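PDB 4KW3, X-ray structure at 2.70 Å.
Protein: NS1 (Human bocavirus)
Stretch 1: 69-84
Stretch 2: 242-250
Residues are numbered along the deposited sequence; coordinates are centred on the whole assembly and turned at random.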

# COMPACT_ATOMS: atom_id res chain seq x y z
N LEU A 69 4.82 -13.50 9.91
CA LEU A 69 5.03 -12.20 9.28
C LEU A 69 3.74 -11.50 8.90
O LEU A 69 3.78 -10.33 8.55
CB LEU A 69 5.88 -12.37 8.02
CG LEU A 69 7.36 -12.53 8.32
CD1 LEU A 69 8.17 -12.82 7.04
CD2 LEU A 69 7.83 -11.29 9.02
N GLU A 70 2.62 -12.18 9.06
CA GLU A 70 1.38 -11.83 8.35
C GLU A 70 0.92 -10.37 8.31
O GLU A 70 0.58 -9.88 7.23
CB GLU A 70 0.25 -12.74 8.84
CG GLU A 70 -1.07 -12.55 8.14
CD GLU A 70 -2.20 -13.21 8.90
OE1 GLU A 70 -1.91 -14.09 9.74
OE2 GLU A 70 -3.38 -12.86 8.65
N ASP A 71 0.93 -9.65 9.43
CA ASP A 71 0.58 -8.21 9.34
C ASP A 71 1.74 -7.28 9.69
O ASP A 71 1.54 -6.11 9.96
CB ASP A 71 -0.63 -7.89 10.22
CG ASP A 71 -1.92 -8.52 9.70
OD1 ASP A 71 -2.01 -8.87 8.50
OD2 ASP A 71 -2.84 -8.71 10.52
N ARG A 72 2.95 -7.82 9.70
CA ARG A 72 4.10 -7.16 10.30
C ARG A 72 5.21 -6.85 9.31
O ARG A 72 6.16 -6.14 9.67
CB ARG A 72 4.69 -8.05 11.41
CG ARG A 72 3.75 -8.51 12.51
CD ARG A 72 4.38 -9.65 13.34
NE ARG A 72 5.76 -9.37 13.75
CZ ARG A 72 6.81 -10.16 13.50
NH1 ARG A 72 6.66 -11.30 12.84
NH2 ARG A 72 8.02 -9.80 13.91
N HIS A 73 5.18 -7.42 8.11
CA HIS A 73 6.29 -7.18 7.19
C HIS A 73 6.21 -5.73 6.69
O HIS A 73 5.16 -5.10 6.77
CB HIS A 73 6.30 -8.16 6.03
CG HIS A 73 5.10 -8.04 5.14
ND1 HIS A 73 3.93 -8.72 5.37
CD2 HIS A 73 4.89 -7.29 4.02
CE1 HIS A 73 3.05 -8.43 4.43
NE2 HIS A 73 3.61 -7.55 3.61
N PHE A 74 7.32 -5.23 6.17
CA PHE A 74 7.46 -3.79 5.97
C PHE A 74 6.41 -3.23 5.02
O PHE A 74 5.87 -2.15 5.26
CB PHE A 74 8.88 -3.40 5.54
CG PHE A 74 9.20 -3.72 4.10
CD1 PHE A 74 9.53 -5.01 3.71
CD2 PHE A 74 9.21 -2.71 3.13
CE1 PHE A 74 9.86 -5.30 2.39
CE2 PHE A 74 9.52 -3.00 1.80
CZ PHE A 74 9.85 -4.29 1.43
N GLY A 75 6.07 -4.00 3.99
CA GLY A 75 5.02 -3.60 3.07
C GLY A 75 3.68 -3.48 3.76
O GLY A 75 2.89 -2.60 3.45
N ALA A 76 3.42 -4.38 4.71
CA ALA A 76 2.17 -4.28 5.44
C ALA A 76 2.15 -3.03 6.32
O ALA A 76 1.12 -2.34 6.41
CB ALA A 76 1.92 -5.55 6.26
N VAL A 77 3.29 -2.71 6.93
CA VAL A 77 3.39 -1.53 7.78
C VAL A 77 3.22 -0.24 6.97
O VAL A 77 2.47 0.66 7.37
CB VAL A 77 4.75 -1.50 8.52
CG1 VAL A 77 4.90 -0.22 9.38
CG2 VAL A 77 4.88 -2.73 9.37
N LEU A 78 3.90 -0.17 5.83
CA LEU A 78 3.80 0.97 4.92
C LEU A 78 2.33 1.20 4.58
O LEU A 78 1.82 2.33 4.59
CB LEU A 78 4.58 0.70 3.63
CG LEU A 78 4.44 1.84 2.61
CD1 LEU A 78 4.90 3.15 3.23
CD2 LEU A 78 5.18 1.56 1.32
N CYS A 79 1.67 0.10 4.30
CA CYS A 79 0.27 0.11 3.94
C CYS A 79 -0.62 0.63 5.09
O CYS A 79 -1.53 1.40 4.85
CB CYS A 79 -0.12 -1.30 3.48
SG CYS A 79 -1.75 -1.43 2.79
N LYS A 80 -0.36 0.21 6.33
CA LYS A 80 -1.10 0.75 7.48
C LYS A 80 -0.82 2.25 7.68
O LYS A 80 -1.71 3.01 8.04
CB LYS A 80 -0.75 0.00 8.77
CG LYS A 80 -1.09 -1.48 8.75
CD LYS A 80 -0.50 -2.21 9.96
CE LYS A 80 -0.57 -3.71 9.80
NZ LYS A 80 -0.02 -4.39 11.02
N ALA A 81 0.44 2.65 7.46
CA ALA A 81 0.85 4.04 7.59
C ALA A 81 0.03 4.92 6.64
O ALA A 81 -0.56 5.93 7.06
CB ALA A 81 2.34 4.18 7.32
N VAL A 82 0.01 4.53 5.37
CA VAL A 82 -0.74 5.25 4.35
C VAL A 82 -2.23 5.31 4.68
O VAL A 82 -2.85 6.38 4.55
CB VAL A 82 -0.50 4.62 2.95
CG1 VAL A 82 -1.43 5.23 1.93
CG2 VAL A 82 0.94 4.81 2.51
N TYR A 83 -2.80 4.20 5.14
CA TYR A 83 -4.19 4.16 5.58
C TYR A 83 -4.46 5.17 6.72
O TYR A 83 -5.41 5.96 6.66
CB TYR A 83 -4.62 2.74 6.00
CG TYR A 83 -6.06 2.69 6.47
CD1 TYR A 83 -6.39 2.95 7.79
CD2 TYR A 83 -7.09 2.42 5.58
CE1 TYR A 83 -7.71 2.95 8.20
CE2 TYR A 83 -8.40 2.42 5.98
CZ TYR A 83 -8.70 2.67 7.29
OH TYR A 83 -10.01 2.66 7.70
N MET A 84 -3.66 5.11 7.78
CA MET A 84 -3.78 6.11 8.83
C MET A 84 -3.69 7.56 8.30
O MET A 84 -4.50 8.41 8.68
CB MET A 84 -2.74 5.87 9.93
CG MET A 84 -3.06 4.63 10.80
SD MET A 84 -1.92 4.39 12.19
CE MET A 84 -0.41 3.90 11.36
N TYR A 242 1.29 -7.76 -5.17
CA TYR A 242 0.92 -6.87 -4.08
C TYR A 242 1.64 -7.36 -2.84
O TYR A 242 1.99 -8.54 -2.75
CB TYR A 242 -0.60 -6.85 -3.83
CG TYR A 242 -1.07 -8.06 -3.07
CD1 TYR A 242 -1.28 -9.27 -3.72
CD2 TYR A 242 -1.25 -8.01 -1.68
CE1 TYR A 242 -1.69 -10.37 -3.04
CE2 TYR A 242 -1.65 -9.15 -0.98
CZ TYR A 242 -1.87 -10.32 -1.67
OH TYR A 242 -2.27 -11.45 -1.01
N SER A 243 1.77 -6.46 -1.87
CA SER A 243 2.38 -6.82 -0.60
C SER A 243 1.33 -6.99 0.49
O SER A 243 1.38 -7.94 1.26
CB SER A 243 3.39 -5.75 -0.19
OG SER A 243 3.81 -5.98 1.13
N HIS A 244 0.39 -6.04 0.55
CA HIS A 244 -0.60 -5.99 1.62
C HIS A 244 -1.78 -5.12 1.23
O HIS A 244 -1.62 -4.11 0.56
CB HIS A 244 0.02 -5.42 2.89
CG HIS A 244 -0.80 -5.66 4.12
ND1 HIS A 244 -0.95 -6.91 4.68
CD2 HIS A 244 -1.53 -4.82 4.88
CE1 HIS A 244 -1.72 -6.83 5.74
NE2 HIS A 244 -2.09 -5.57 5.89
N THR A 245 -2.97 -5.52 1.67
CA THR A 245 -4.19 -4.84 1.25
C THR A 245 -5.08 -4.52 2.44
O THR A 245 -5.42 -5.40 3.23
CB THR A 245 -4.94 -5.70 0.24
OG1 THR A 245 -4.09 -5.88 -0.87
CG2 THR A 245 -6.20 -5.03 -0.26
N LEU A 246 -5.44 -3.25 2.58
CA LEU A 246 -6.35 -2.83 3.65
C LEU A 246 -7.67 -2.34 3.08
O LEU A 246 -7.70 -1.48 2.20
CB LEU A 246 -5.72 -1.74 4.51
CG LEU A 246 -4.61 -2.23 5.44
CD1 LEU A 246 -3.92 -1.05 6.12
CD2 LEU A 246 -5.20 -3.18 6.49
N ILE A 247 -8.76 -2.94 3.55
CA ILE A 247 -10.09 -2.47 3.19
C ILE A 247 -10.75 -1.88 4.43
O ILE A 247 -11.07 -2.59 5.38
CB ILE A 247 -10.96 -3.60 2.61
CG1 ILE A 247 -10.19 -4.33 1.51
CG2 ILE A 247 -12.29 -3.06 2.08
CD1 ILE A 247 -10.87 -5.57 1.02
N ASN A 248 -10.93 -0.56 4.42
CA ASN A 248 -11.50 0.16 5.55
C ASN A 248 -10.91 -0.24 6.88
O ASN A 248 -11.64 -0.48 7.86
CB ASN A 248 -13.03 0.03 5.55
CG ASN A 248 -13.70 0.98 4.54
OD1 ASN A 248 -13.23 2.09 4.30
ND2 ASN A 248 -14.78 0.52 3.93
N GLY A 249 -9.58 -0.37 6.90
CA GLY A 249 -8.86 -0.68 8.13
C GLY A 249 -8.57 -2.17 8.33
O GLY A 249 -7.66 -2.53 9.07
N LEU A 250 -9.36 -3.03 7.70
CA LEU A 250 -9.16 -4.47 7.86
C LEU A 250 -8.36 -5.11 6.72
O LEU A 250 -8.61 -4.84 5.54
CB LEU A 250 -10.50 -5.18 8.04
CG LEU A 250 -11.35 -4.65 9.21
CD1 LEU A 250 -12.59 -5.50 9.42
CD2 LEU A 250 -10.55 -4.50 10.52

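Helix 74-84 lies along strand 244-247, the two running in roughly the same direction with their axes 29° apart and 7.8 Å away at closest approach. Together the stretches bury 529 Å², and H244, Y83 and L246 contribute the largest shares.

The contact begins in the loop before the helix. D71 points its CB sideways, but its carboxylate reaches in, and OD1 lies 3.4 Å from H244 CE1, at the edge of the imidazole; a carboxylate suits the polarized C-H between two ring nitrogens. The carbonyl of the same residue is held within the stretch: K80 NZ donates to D71 O at 2.6 Å.

H73, at the N-cap position, provides the cross-stretch hydrogen bonding. With chi1 in the p well, its ring brings NE2 to 2.9 Å from S243 OG, which lies near the ring plane, where the nitrogen lone pair or N-H is directed. Either atom could be the donor in this bond. NE2 also makes a weak bond to S243 O, at 3.3 Å.

G75 follows, and here the need for a residue with no side chain is plain. Its CA is 3.3 Å from S243 OG, and a CB at the ideal position would come within 1.9 Å of that oxygen. Glycine thus lets the helix pack closely against the serine.

A76 supplies just a methyl group, which suffices: CB sits 3.6 Å from the centroid of the H244 ring, 16° off its normal, a CH-pi contact over the face. The CA atoms of A76 and H244 are only 5.0 Å apart, and the small side chain leaves room for the flat ring.

One turn on, C79 points toward the strand. Its SG approaches the edge of the same ring, 4.0 Å from H244 CD2, and also touches the next inward-facing strand residue, 4.0 Å from L246 CG. The compact, polarizable thiol suits this buried place, where it touches both imidazole and leucine. The intervening T245 points away.

K80 offers its aliphatic portion to the leucine, with CG 3.9 Å from L246 CD1, while its amine is occupied at D71.

Y83 completes the contact. Its CB is 3.9 Å from L246 CD1, and its ring extends to the type I' turn from I247 to L250, where G249 CA lies 3.9 Å from the ring centroid, over one face. Glycine suits the turn's backbone angles and exposes its CA to the ring. Y83 OH is 3.2 Å from G249 N, but the angle is too poor for a hydrogen bond.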